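NF-kappa-B inhibitor beta (Mus musculus, PDB 1OY3) inhibits NF-kappa-B by forming a complex with it and trapping it in the cytoplasm, through a domain built of ankyrin repeats. Local coordinates at residues Leu25-Leu28 against Leu29-Ala33; Gly9-Ala12 against Leu13-Ala16; Lys186-Pro189 against Thr190-Arg193; Gly158-Pro161 against Leu162-Ala165; Leu55-Ala58 against Ser59-Glu62. One frame throughout, in Å; residues are numbered along the deposited sequence.

Contact 1: Leu25-Leu28 against Leu29-Ala33; sequences LDFL and LGFSA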
loop_
_atom_site.group_PDB
_atom_site.type_symbol
_atom_site.label_atom_id
_atom_site.label_comp_id
_atom_site.label_asym_id
_atom_site.label_seq_id
_atom_site.Cartn_x
_atom_site.Cartn_y
_atom_site.Cartn_z
ATOM N N LEU C 25 -18.484 3.342 25.219
ATOM C CA LEU C 25 -17.050 3.142 25.043
ATOM C C LEU C 25 -16.393 3.262 26.405
ATOM O O LEU C 25 -15.645 2.377 26.818
ATOM C CB LEU C 25 -16.441 4.187 24.105
ATOM C CG LEU C 25 -14.902 4.164 24.108
ATOM C CD1 LEU C 25 -14.407 2.767 23.775
ATOM C CD2 LEU C 25 -14.347 5.178 23.115
ATOM N N ASP C 26 -16.696 4.353 27.108
ATOM C CA ASP C 26 -16.132 4.595 28.436
ATOM C C ASP C 26 -16.380 3.406 29.349
ATOM O O ASP C 26 -15.486 2.971 30.087
ATOM C CB ASP C 26 -16.742 5.860 29.050
ATOM C CG ASP C 26 -16.252 7.130 28.374
ATOM O OD1 ASP C 26 -16.727 8.223 28.749
ATOM O OD2 ASP C 26 -15.391 7.038 27.472
ATOM N N PHE C 27 -17.597 2.874 29.293
ATOM C CA PHE C 27 -17.958 1.719 30.105
ATOM C C PHE C 27 -17.013 0.559 29.788
ATOM O O PHE C 27 -16.313 0.060 30.668
ATOM C CB PHE C 27 -19.402 1.309 29.811
ATOM C CG PHE C 27 -19.840 0.066 30.527
ATOM C CD1 PHE C 27 -19.980 0.054 31.910
ATOM C CD2 PHE C 27 -20.122 -1.095 29.815
ATOM C CE1 PHE C 27 -20.397 -1.098 32.574
ATOM C CE2 PHE C 27 -20.538 -2.251 30.469
ATOM C CZ PHE C 27 -20.677 -2.253 31.850
ATOM N N LEU C 28 -16.996 0.143 28.524
ATOM C CA LEU C 28 -16.141 -0.960 28.094
ATOM C C LEU C 28 -14.709 -0.761 28.572
ATOM O O LEU C 28 -14.145 -1.615 29.263
ATOM C CB LEU C 28 -16.160 -1.093 26.570
ATOM C CG LEU C 28 -17.358 -1.769 25.888
ATOM C CD1 LEU C 28 -18.641 -1.127 26.319
ATOM C CD2 LEU C 28 -17.213 -1.660 24.384
ATOM N N LEU C 29 -14.126 0.375 28.209
ATOM C CA LEU C 29 -12.756 0.680 28.601
ATOM C C LEU C 29 -12.580 0.610 30.109
ATOM O O LEU C 29 -11.473 0.390 30.603
ATOM C CB LEU C 29 -12.357 2.062 28.076
ATOM C CG LEU C 29 -11.438 2.051 26.849
ATOM C CD1 LEU C 29 -11.881 0.983 25.870
ATOM C CD2 LEU C 29 -11.437 3.424 26.198
ATOM N N GLY C 30 -13.678 0.785 30.838
ATOM C CA GLY C 30 -13.619 0.732 32.285
ATOM C C GLY C 30 -12.982 -0.552 32.779
ATOM O O GLY C 30 -12.370 -0.583 33.844
ATOM N N PHE C 31 -13.122 -1.614 31.996
ATOM C CA PHE C 31 -12.557 -2.907 32.356
ATOM C C PHE C 31 -11.398 -3.238 31.425
ATOM O O PHE C 31 -10.296 -3.558 31.869
ATOM C CB PHE C 31 -13.630 -3.993 32.241
ATOM C CG PHE C 31 -14.883 -3.686 33.010
ATOM C CD1 PHE C 31 -14.886 -3.714 34.403
ATOM C CD2 PHE C 31 -16.056 -3.343 32.341
ATOM C CE1 PHE C 31 -16.041 -3.399 35.121
ATOM C CE2 PHE C 31 -17.215 -3.027 33.046
ATOM C CZ PHE C 31 -17.209 -3.054 34.439
ATOM N N SER C 32 -11.670 -3.144 30.129
ATOM C CA SER C 32 -10.705 -3.437 29.075
ATOM C C SER C 32 -9.274 -2.956 29.313
ATOM O O SER C 32 -8.320 -3.665 28.992
ATOM C CB SER C 32 -11.206 -2.857 27.753
ATOM O OG SER C 32 -12.483 -3.365 27.430
ATOM N N ALA C 33 -9.121 -1.753 29.860
ATOM C CA ALA C 33 -7.795 -1.192 30.102
ATOM C C ALA C 33 -6.762 -2.233 30.531
ATOM O O ALA C 33 -6.938 -2.925 31.534
ATOM C CB ALA C 33 -7.882 -0.090 31.146
#
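Phe27 and Phe31, one turn apart near the C-terminal end of helix 22-32, meet as a T-shaped (edge-to-face) pair: the edge of the Phe31 ring comes over one face of Phe27, with CE2 of Phe31 3.7 Å from CZ of Phe27 and the planes at 89°. The touch falls toward the rim of the Phe27 ring. Phe27 has CG anti to its backbone N (chi1 176°), which swings the ring along the helix toward Phe31. Leu25 and Leu29 make the matching apolar step on another side of the helix, where CD1 of Leu25 lies 3.7 Å from CD1 of Leu29. Beneath these side chains the backbone changes its bonding. Leu29 N gives a nearly straight bond of 2.9 Å to Leu25 O, but Gly30 N shares itself weakly between Asp26 O and Phe27 O. Leu28 O receives Phe31 N, Ser32 N and, at 3.0 Å, Ser32 OG, which stands well above the carbonyl plane. Farther out, Leu25, Leu28 and Leu29 pack on Leu13 of helix 12-18, Asp26 forms a salt bridge with Lys63, and the Phe27 ring meets an aromatic side chain of another protein chain. The two faces thus divide the work: the leucines suit the side that packs on neighbouring helices, phenylalanine suits a surface met by a partner, and serine adds a side-chain donor to Leu28 O in the last turn of the helix.

Contact 2: Gly9-Ala12 against Leu13-Ala16; sequences GDTA and LHLA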
loop_
_atom_site.group_PDB
_atom_site.type_symbol
_atom_site.label_atom_id
_atom_site.label_comp_id
_atom_site.label_asym_id
_atom_site.label_seq_id
_atom_site.Cartn_x
_atom_site.Cartn_y
_atom_site.Cartn_z
ATOM N N GLY C 9 -16.394 -10.358 13.162
ATOM C CA GLY C 9 -15.321 -10.377 14.141
ATOM C C GLY C 9 -15.240 -9.146 15.028
ATOM O O GLY C 9 -14.289 -9.001 15.787
ATOM N N ASP C 10 -16.235 -8.267 14.946
ATOM C CA ASP C 10 -16.265 -7.051 15.760
ATOM C C ASP C 10 -16.813 -7.286 17.174
ATOM O O ASP C 10 -17.959 -7.708 17.346
ATOM C CB ASP C 10 -17.115 -5.976 15.082
ATOM C CG ASP C 10 -16.481 -5.442 13.819
ATOM O OD1 ASP C 10 -15.256 -5.200 13.833
ATOM O OD2 ASP C 10 -17.205 -5.250 12.820
ATOM N N THR C 11 -15.996 -7.002 18.181
ATOM C CA THR C 11 -16.419 -7.175 19.562
ATOM C C THR C 11 -17.230 -5.955 19.989
ATOM O O THR C 11 -17.503 -5.068 19.181
ATOM C CB THR C 11 -15.220 -7.303 20.507
ATOM O OG1 THR C 11 -14.610 -6.019 20.666
ATOM C CG2 THR C 11 -14.199 -8.282 19.942
ATOM N N ALA C 12 -17.616 -5.912 21.258
ATOM C CA ALA C 12 -18.392 -4.788 21.774
ATOM C C ALA C 12 -17.591 -3.492 21.610
ATOM O O ALA C 12 -18.161 -2.412 21.433
ATOM C CB ALA C 12 -18.740 -5.020 23.243
ATOM N N LEU C 13 -16.265 -3.605 21.673
ATOM C CA LEU C 13 -15.406 -2.441 21.501
ATOM C C LEU C 13 -15.533 -1.898 20.086
ATOM O O LEU C 13 -15.874 -0.729 19.906
ATOM C CB LEU C 13 -13.945 -2.786 21.766
ATOM C CG LEU C 13 -13.317 -2.289 23.064
ATOM C CD1 LEU C 13 -11.813 -2.304 22.897
ATOM C CD2 LEU C 13 -13.784 -0.875 23.386
ATOM N N HIS C 14 -15.267 -2.745 19.089
ATOM C CA HIS C 14 -15.349 -2.323 17.688
ATOM C C HIS C 14 -16.667 -1.622 17.421
ATOM O O HIS C 14 -16.712 -0.583 16.759
ATOM C CB HIS C 14 -15.243 -3.513 16.719
ATOM C CG HIS C 14 -13.911 -4.198 16.726
ATOM N ND1 HIS C 14 -13.587 -5.188 17.626
ATOM C CD2 HIS C 14 -12.821 -4.037 15.935
ATOM C CE1 HIS C 14 -12.360 -5.612 17.389
ATOM N NE2 HIS C 14 -11.871 -4.930 16.368
ATOM N N LEU C 15 -17.744 -2.195 17.941
ATOM C CA LEU C 15 -19.066 -1.626 17.733
ATOM C C LEU C 15 -19.267 -0.322 18.490
ATOM O O LEU C 15 -20.067 0.511 18.077
ATOM C CB LEU C 15 -20.145 -2.641 18.127
ATOM C CG LEU C 15 -20.147 -3.942 17.320
ATOM C CD1 LEU C 15 -21.182 -4.898 17.888
ATOM C CD2 LEU C 15 -20.435 -3.639 15.865
ATOM N N ALA C 16 -18.547 -0.138 19.591
ATOM C CA ALA C 16 -18.684 1.100 20.349
ATOM C C ALA C 16 -18.150 2.251 19.497
ATOM O O ALA C 16 -18.730 3.334 19.487
ATOM C CB ALA C 16 -17.915 1.013 21.675
#
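Thr11 and His14 close the start of helix 12-18 by reciprocal bonding. Thr11 N donates to His14 ND1 at 3.1 Å, although the donor sits 35° out of the imidazole plane, while Thr11 OG1 accepts from Leu13 N at 3.1 Å. The threonine hydroxyl can serve that amide because it lies between its own backbone N and carbonyl carbon (chi1 74°), facing the first turn. The same OG1 is 3.3 Å from His14 ND1, a weak bond in which either group could be the donor. The other ring nitrogen is also satisfied: His14 NE2 bonds to Gln46 O in the following repeat. Thr11 O takes Leu15 N at 3.1 Å, and Ala12 O takes Ala16 N at 3.0 Å, so the regular helical ladder begins directly behind the cap. Asp10 crosses His14 at about a right angle, its OD1 3.3 Å from His14 CB, but its carboxylate is used for other partners: OD1 accepts from Asn42 ND2, and OD2 forms a salt bridge with a basic side chain of another protein chain. Gly9 suits the turn ahead of the cap, because at its positive phi a side chain would be jammed against the preceding carbonyl. Small Ala12 and bulky Leu13 face helix 22-32. The whole is a capping box within the G-x-T-x-L-H signature that opens the first helix of an ankyrin repeat.

Contact 3: Lys186-Pro189 against Thr190-Arg193; sequences KPEP and TCGR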
loop_
_atom_site.group_PDB
_atom_site.type_symbol
_atom_site.label_atom_id
_atom_site.label_comp_id
_atom_site.label_asym_id
_atom_site.label_seq_id
_atom_site.Cartn_x
_atom_site.Cartn_y
_atom_site.Cartn_z
ATOM N N LYS C 186 13.929 7.339 3.540
ATOM C CA LYS C 186 13.518 5.937 3.446
ATOM C C LYS C 186 12.926 5.528 2.100
ATOM O O LYS C 186 11.842 5.975 1.723
ATOM C CB LYS C 186 12.511 5.634 4.564
ATOM C CG LYS C 186 11.975 4.205 4.575
ATOM C CD LYS C 186 13.055 3.165 4.831
ATOM C CE LYS C 186 13.745 3.356 6.181
ATOM N NZ LYS C 186 12.847 3.225 7.368
ATOM N N PRO C 187 13.621 4.647 1.365
ATOM C CA PRO C 187 13.119 4.203 0.060
ATOM C C PRO C 187 12.018 3.152 0.209
ATOM O O PRO C 187 12.118 2.290 1.074
ATOM C CB PRO C 187 14.354 3.581 -0.607
ATOM C CG PRO C 187 15.519 3.979 0.277
ATOM C CD PRO C 187 14.928 4.043 1.649
ATOM N N GLU C 188 10.964 3.229 -0.602
ATOM C CA GLU C 188 9.944 2.183 -0.549
ATOM C C GLU C 188 10.574 1.073 -1.420
ATOM O O GLU C 188 11.356 1.358 -2.334
ATOM C CB GLU C 188 8.585 2.680 -1.075
ATOM C CG GLU C 188 8.540 3.231 -2.475
ATOM C CD GLU C 188 8.855 2.184 -3.521
ATOM O OE1 GLU C 188 8.425 1.023 -3.344
ATOM O OE2 GLU C 188 9.519 2.530 -4.526
ATOM N N PRO C 189 10.259 -0.200 -1.138
ATOM C CA PRO C 189 10.817 -1.342 -1.871
ATOM C C PRO C 189 10.431 -1.818 -3.278
ATOM O O PRO C 189 11.069 -2.751 -3.768
ATOM C CB PRO C 189 10.686 -2.478 -0.853
ATOM C CG PRO C 189 9.402 -2.148 -0.165
ATOM C CD PRO C 189 9.526 -0.655 0.061
ATOM N N THR C 190 9.440 -1.247 -3.955
ATOM C CA THR C 190 9.156 -1.781 -5.295
ATOM C C THR C 190 10.233 -1.350 -6.287
ATOM O O THR C 190 10.652 -2.135 -7.134
ATOM C CB THR C 190 7.758 -1.382 -5.839
ATOM O OG1 THR C 190 7.623 0.039 -5.877
ATOM C CG2 THR C 190 6.653 -1.976 -4.956
ATOM N N CYS C 191 10.690 -0.107 -6.166
ATOM C CA CYS C 191 11.736 0.398 -7.047
ATOM C C CYS C 191 12.606 1.438 -6.359
ATOM O O CYS C 191 13.247 2.261 -7.008
ATOM C CB CYS C 191 11.137 0.967 -8.338
ATOM S SG CYS C 191 9.719 2.010 -8.102
ATOM N N GLY C 192 12.626 1.387 -5.033
ATOM C CA GLY C 192 13.452 2.289 -4.261
ATOM C C GLY C 192 13.125 3.766 -4.298
ATOM O O GLY C 192 14.019 4.605 -4.224
ATOM N N ARG C 193 11.850 4.102 -4.421
ATOM C CA ARG C 193 11.483 5.506 -4.426
ATOM C C ARG C 193 11.586 6.077 -3.008
ATOM O O ARG C 193 11.165 5.454 -2.041
ATOM C CB ARG C 193 10.070 5.675 -4.969
ATOM C CG ARG C 193 9.965 5.307 -6.439
ATOM C CD ARG C 193 8.541 5.281 -6.903
ATOM N NE ARG C 193 7.879 4.077 -6.431
ATOM C CZ ARG C 193 6.655 3.709 -6.789
ATOM N NH1 ARG C 193 5.951 4.460 -7.617
ATOM N NH2 ARG C 193 6.155 2.562 -6.350
#
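The charged interaction joins Glu188 to Arg193: OE2 of Glu188 lies 3.0 Å from NE of Arg193, in the guanidinium plane and on a nearly straight N-H line, with the two flat groups 87° apart. Arg193 NE comes to OE2 from well above the carboxylate plane, while Arg193 N reaches the same oxygen from the opposite face at 2.8 Å. Hydrogen bonds from uncharged donors hold the other oxygen. Glu188 OE1 accepts from Thr190 N at 2.6 Å on the syn side and from Thr190 OG1 at 2.8 Å, again from opposite faces. Cys191 N adds a weak bond to OE2. The glutamate can face so many donors because its chain folds back over the turn, with CG between the backbone N and carbonyl carbon (chi1 57°) and a second bend at chi2. Arg193 NH2 in turn donates to Thr190 OG1, and its NH1 forms a salt bridge with Glu201. In the backbone, Glu188 N bonds to Arg193 O at 2.7 Å, closing the base of the turn, and Pro187 CA makes a CH...O contact with that oxygen. Gly192 accommodates the positive phi required at the bend, while Pro187 and Pro189 restrict the chain on either side of Glu188. A buried carboxylate surrounded by an arginine and several N-H groups would probably favour its ionised form, and its many bonds would be expected to stiffen this turn, where Thr190 also meets another protein chain.

Contact 4: Gly158-Pro161 against Leu162-Ala165; sequences GHTP and LHVA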
loop_
_atom_site.group_PDB
_atom_site.type_symbol
_atom_site.label_atom_id
_atom_site.label_comp_id
_atom_site.label_asym_id
_atom_site.label_seq_id
_atom_site.Cartn_x
_atom_site.Cartn_y
_atom_site.Cartn_z
ATOM N N GLY C 158 5.006 -2.001 1.539
ATOM C CA GLY C 158 6.366 -1.530 1.745
ATOM C C GLY C 158 6.396 -0.048 2.102
ATOM O O GLY C 158 7.434 0.600 2.004
ATOM N N HIS C 159 5.254 0.486 2.523
ATOM C CA HIS C 159 5.143 1.903 2.878
ATOM C C HIS C 159 5.162 2.191 4.363
ATOM O O HIS C 159 4.512 1.505 5.140
ATOM C CB HIS C 159 3.842 2.487 2.338
ATOM C CG HIS C 159 3.803 2.614 0.849
ATOM N ND1 HIS C 159 2.626 2.737 0.148
ATOM C CD2 HIS C 159 4.797 2.691 -0.065
ATOM C CE1 HIS C 159 2.895 2.890 -1.137
ATOM N NE2 HIS C 159 4.206 2.866 -1.293
ATOM N N THR C 160 5.911 3.217 4.747
ATOM C CA THR C 160 5.952 3.656 6.132
ATOM C C THR C 160 4.923 4.780 6.131
ATOM O O THR C 160 4.445 5.175 5.068
ATOM C CB THR C 160 7.303 4.252 6.492
ATOM O OG1 THR C 160 7.506 5.441 5.719
ATOM C CG2 THR C 160 8.420 3.256 6.202
ATOM N N PRO C 161 4.567 5.320 7.310
ATOM C CA PRO C 161 3.579 6.403 7.333
ATOM C C PRO C 161 3.923 7.606 6.447
ATOM O O PRO C 161 3.037 8.166 5.781
ATOM C CB PRO C 161 3.510 6.771 8.814
ATOM C CG PRO C 161 3.716 5.444 9.479
ATOM C CD PRO C 161 4.881 4.870 8.678
ATOM N N LEU C 162 5.197 8.000 6.419
ATOM C CA LEU C 162 5.587 9.161 5.606
ATOM C C LEU C 162 5.259 8.948 4.126
ATOM O O LEU C 162 4.720 9.850 3.459
ATOM C CB LEU C 162 7.077 9.472 5.773
ATOM C CG LEU C 162 7.538 10.732 5.018
ATOM C CD1 LEU C 162 6.766 11.958 5.506
ATOM C CD2 LEU C 162 9.039 10.931 5.226
ATOM N N HIS C 163 5.604 7.766 3.620
ATOM C CA HIS C 163 5.314 7.411 2.233
ATOM C C HIS C 163 3.843 7.651 1.960
ATOM O O HIS C 163 3.472 8.258 0.957
ATOM C CB HIS C 163 5.611 5.935 1.985
ATOM C CG HIS C 163 7.062 5.599 1.995
ATOM N ND1 HIS C 163 7.544 4.417 2.518
ATOM C CD2 HIS C 163 8.137 6.274 1.527
ATOM C CE1 HIS C 163 8.857 4.382 2.370
ATOM N NE2 HIS C 163 9.241 5.496 1.772
ATOM N N VAL C 164 3.000 7.159 2.861
ATOM C CA VAL C 164 1.559 7.323 2.717
ATOM C C VAL C 164 1.189 8.809 2.723
ATOM O O VAL C 164 0.468 9.269 1.845
ATOM C CB VAL C 164 0.800 6.575 3.851
ATOM C CG1 VAL C 164 -0.710 6.601 3.597
ATOM C CG2 VAL C 164 1.282 5.129 3.917
ATOM N N ALA C 165 1.699 9.571 3.691
ATOM C CA ALA C 165 1.369 10.996 3.749
ATOM C C ALA C 165 1.757 11.723 2.454
ATOM O O ALA C 165 1.025 12.586 1.978
ATOM C CB ALA C 165 2.039 11.647 4.955
#
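His163 ND1 accepts Thr160 N at 3.0 Å along an almost straight N-H line, with the donor tilted 25° from the imidazole plane. Since ND1 is the acceptor, the ring proton should probably sit on NE2, which bonds to Lys186 O in the next loop. The imidazole therefore links two backbones, its own turn at one nitrogen and the neighbouring loop at the other. His163 is placed for this by CG lying anti to its carbonyl carbon (chi1 -70°), which directs the ring back toward the residues before the helix. Thr160 OG1 lies over one face of that ring, 3.3 Å above its plane and displaced toward the rim. The His159 ring lies obliquely to it, the planes 57° apart, and His159 CB is 3.9 Å from His163 CB. On the helical side, Ala165 N bonds to Pro161 O at 2.9 Å, whereas Val164 N reaches Thr160 O only weakly. Pro161 fits the first turn because its nitrogen has no hydrogen to satisfy and its ring restricts phi to a value compatible with a helix. Gly158 adopts the positive phi of the preceding bend. Leu162 packs on Leu177, and Val164 on His83 of helix 81-85. The pattern is consistent with a neutral histidine whose tautomer is probably fixed by an amide donor and a carbonyl acceptor, tying the start of the helix to the loop that closes the same repeat, probably without placing a charge in the interior.

Contact 5: Leu55-Ala58 against Ser59-Glu62; sequences LGEA and STVE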
loop_
_atom_site.group_PDB
_atom_site.type_symbol
_atom_site.label_atom_id
_atom_site.label_comp_id
_atom_site.label_asym_id
_atom_site.label_seq_id
_atom_site.Cartn_x
_atom_site.Cartn_y
_atom_site.Cartn_z
ATOM N N LEU C 55 -11.988 6.757 11.372
ATOM C CA LEU C 55 -13.066 7.713 11.584
ATOM C C LEU C 55 -12.543 9.117 11.871
ATOM O O LEU C 55 -13.312 10.082 11.871
ATOM C CB LEU C 55 -13.963 7.252 12.737
ATOM C CG LEU C 55 -14.801 5.990 12.489
ATOM C CD1 LEU C 55 -15.600 5.629 13.760
ATOM C CD2 LEU C 55 -15.735 6.217 11.304
ATOM N N GLY C 56 -11.238 9.220 12.119
ATOM C CA GLY C 56 -10.627 10.509 12.398
ATOM C C GLY C 56 -11.086 11.127 13.706
ATOM O O GLY C 56 -11.192 12.349 13.815
ATOM N N GLU C 57 -11.355 10.293 14.704
ATOM C CA GLU C 57 -11.811 10.777 16.009
ATOM C C GLU C 57 -10.654 10.870 17.018
ATOM O O GLU C 57 -10.353 9.906 17.719
ATOM C CB GLU C 57 -12.896 9.839 16.532
ATOM C CG GLU C 57 -14.152 9.835 15.677
ATOM C CD GLU C 57 -15.185 8.824 16.147
ATOM O OE1 GLU C 57 -16.380 9.016 15.842
ATOM O OE2 GLU C 57 -14.807 7.833 16.812
ATOM N N ALA C 58 -10.025 12.043 17.094
ATOM C CA ALA C 58 -8.879 12.267 17.979
ATOM C C ALA C 58 -9.161 11.975 19.435
ATOM O O ALA C 58 -8.295 11.485 20.166
ATOM C CB ALA C 58 -8.362 13.713 17.826
ATOM N N SER C 59 -10.376 12.278 19.870
ATOM C CA SER C 59 -10.736 12.036 21.251
ATOM C C SER C 59 -10.817 10.532 21.512
ATOM O O SER C 59 -10.326 10.033 22.525
ATOM C CB SER C 59 -12.075 12.704 21.557
ATOM O OG SER C 59 -12.451 12.470 22.893
ATOM N N THR C 60 -11.410 9.804 20.576
ATOM C CA THR C 60 -11.559 8.359 20.725
ATOM C C THR C 60 -10.216 7.630 20.628
ATOM O O THR C 60 -10.005 6.607 21.281
ATOM C CB THR C 60 -12.532 7.814 19.666
ATOM O OG1 THR C 60 -13.788 8.492 19.799
ATOM C CG2 THR C 60 -12.737 6.305 19.840
ATOM N N VAL C 61 -9.298 8.170 19.833
ATOM C CA VAL C 61 -7.999 7.551 19.691
ATOM C C VAL C 61 -7.212 7.683 20.993
ATOM O O VAL C 61 -6.470 6.770 21.365
ATOM C CB VAL C 61 -7.201 8.179 18.517
ATOM C CG1 VAL C 61 -5.737 7.754 18.586
ATOM C CG2 VAL C 61 -7.824 7.735 17.180
ATOM N N GLU C 62 -7.384 8.803 21.695
ATOM C CA GLU C 62 -6.674 9.019 22.953
ATOM C C GLU C 62 -7.136 8.055 24.038
ATOM O O GLU C 62 -6.320 7.516 24.785
ATOM C CB GLU C 62 -6.850 10.469 23.436
ATOM C CG GLU C 62 -6.217 10.767 24.802
ATOM C CD GLU C 62 -6.257 12.247 25.170
ATOM O OE1 GLU C 62 -7.304 12.887 24.940
ATOM O OE2 GLU C 62 -5.248 12.770 25.692
#
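Glu57 lies alongside Thr60, both side chains pointing the same way at the start of helix 58-66. From the beginning of the glutamate chain, Glu57 CB rests 3.6 Å from Thr60 OG1 and 3.7 Å from Thr60 CB. CG lies anti to the carbonyl carbon (chi1 -65°), and the chain then runs extended, carrying Glu57 CD to 3.9 Å from Thr60 OG1. At the tip Glu57 OE2 comes within 3.2 Å of Thr60 OG1; a hydrogen bond there is possible but not settled, because Glu22 OE2 is a competing acceptor for the same hydroxyl proton. The backbone provides firmer bonds: Val61 N gives its hydrogen to Glu57 O at 2.9 Å, and Glu62 N to Ala58 O at 3.2 Å. Val61 CG2 also packs 3.4 Å from Glu57 O. Threonine suits its place by offering a hydroxyl to the acids while its methyl meets Leu25, and Val61 is directed inward onto helices 48-55 and 91-97. Gly56, whose positive phi favours glycine, ends helix 48-55 in a Schellman motif, and Glu57 follows as N-cap residue of the next helix. This tight passage is the helix-turn-helix link between the antiparallel helices of an ankyrin repeat.

How the contacts relate
Contacts 2 and 4 are equivalent buried starts of first helices, in ANK 1 and ANK 4, and both use a threonine-histidine pair; contact 2 also reaches another protein chain, whereas contact 4 is touched by none and its centre lies about 6 Å from the centre of the chain. Contact 3, a buried charged turn, touches contact 4 and spans the boundary of ANK 4 and ANK 5. Contacts 1 and 5 belong to the later helix of ANK 1 and of ANK 2, are only partly buried and meet through Leu25 and Thr60. Contact 1 also packs on contact 2 within one repeat. Side-chain hydrogen bonding dominates contacts 2, 3 and 4, the aromatic pair is peculiar to contact 1, and contact 5 rests mostly on backbone bonds.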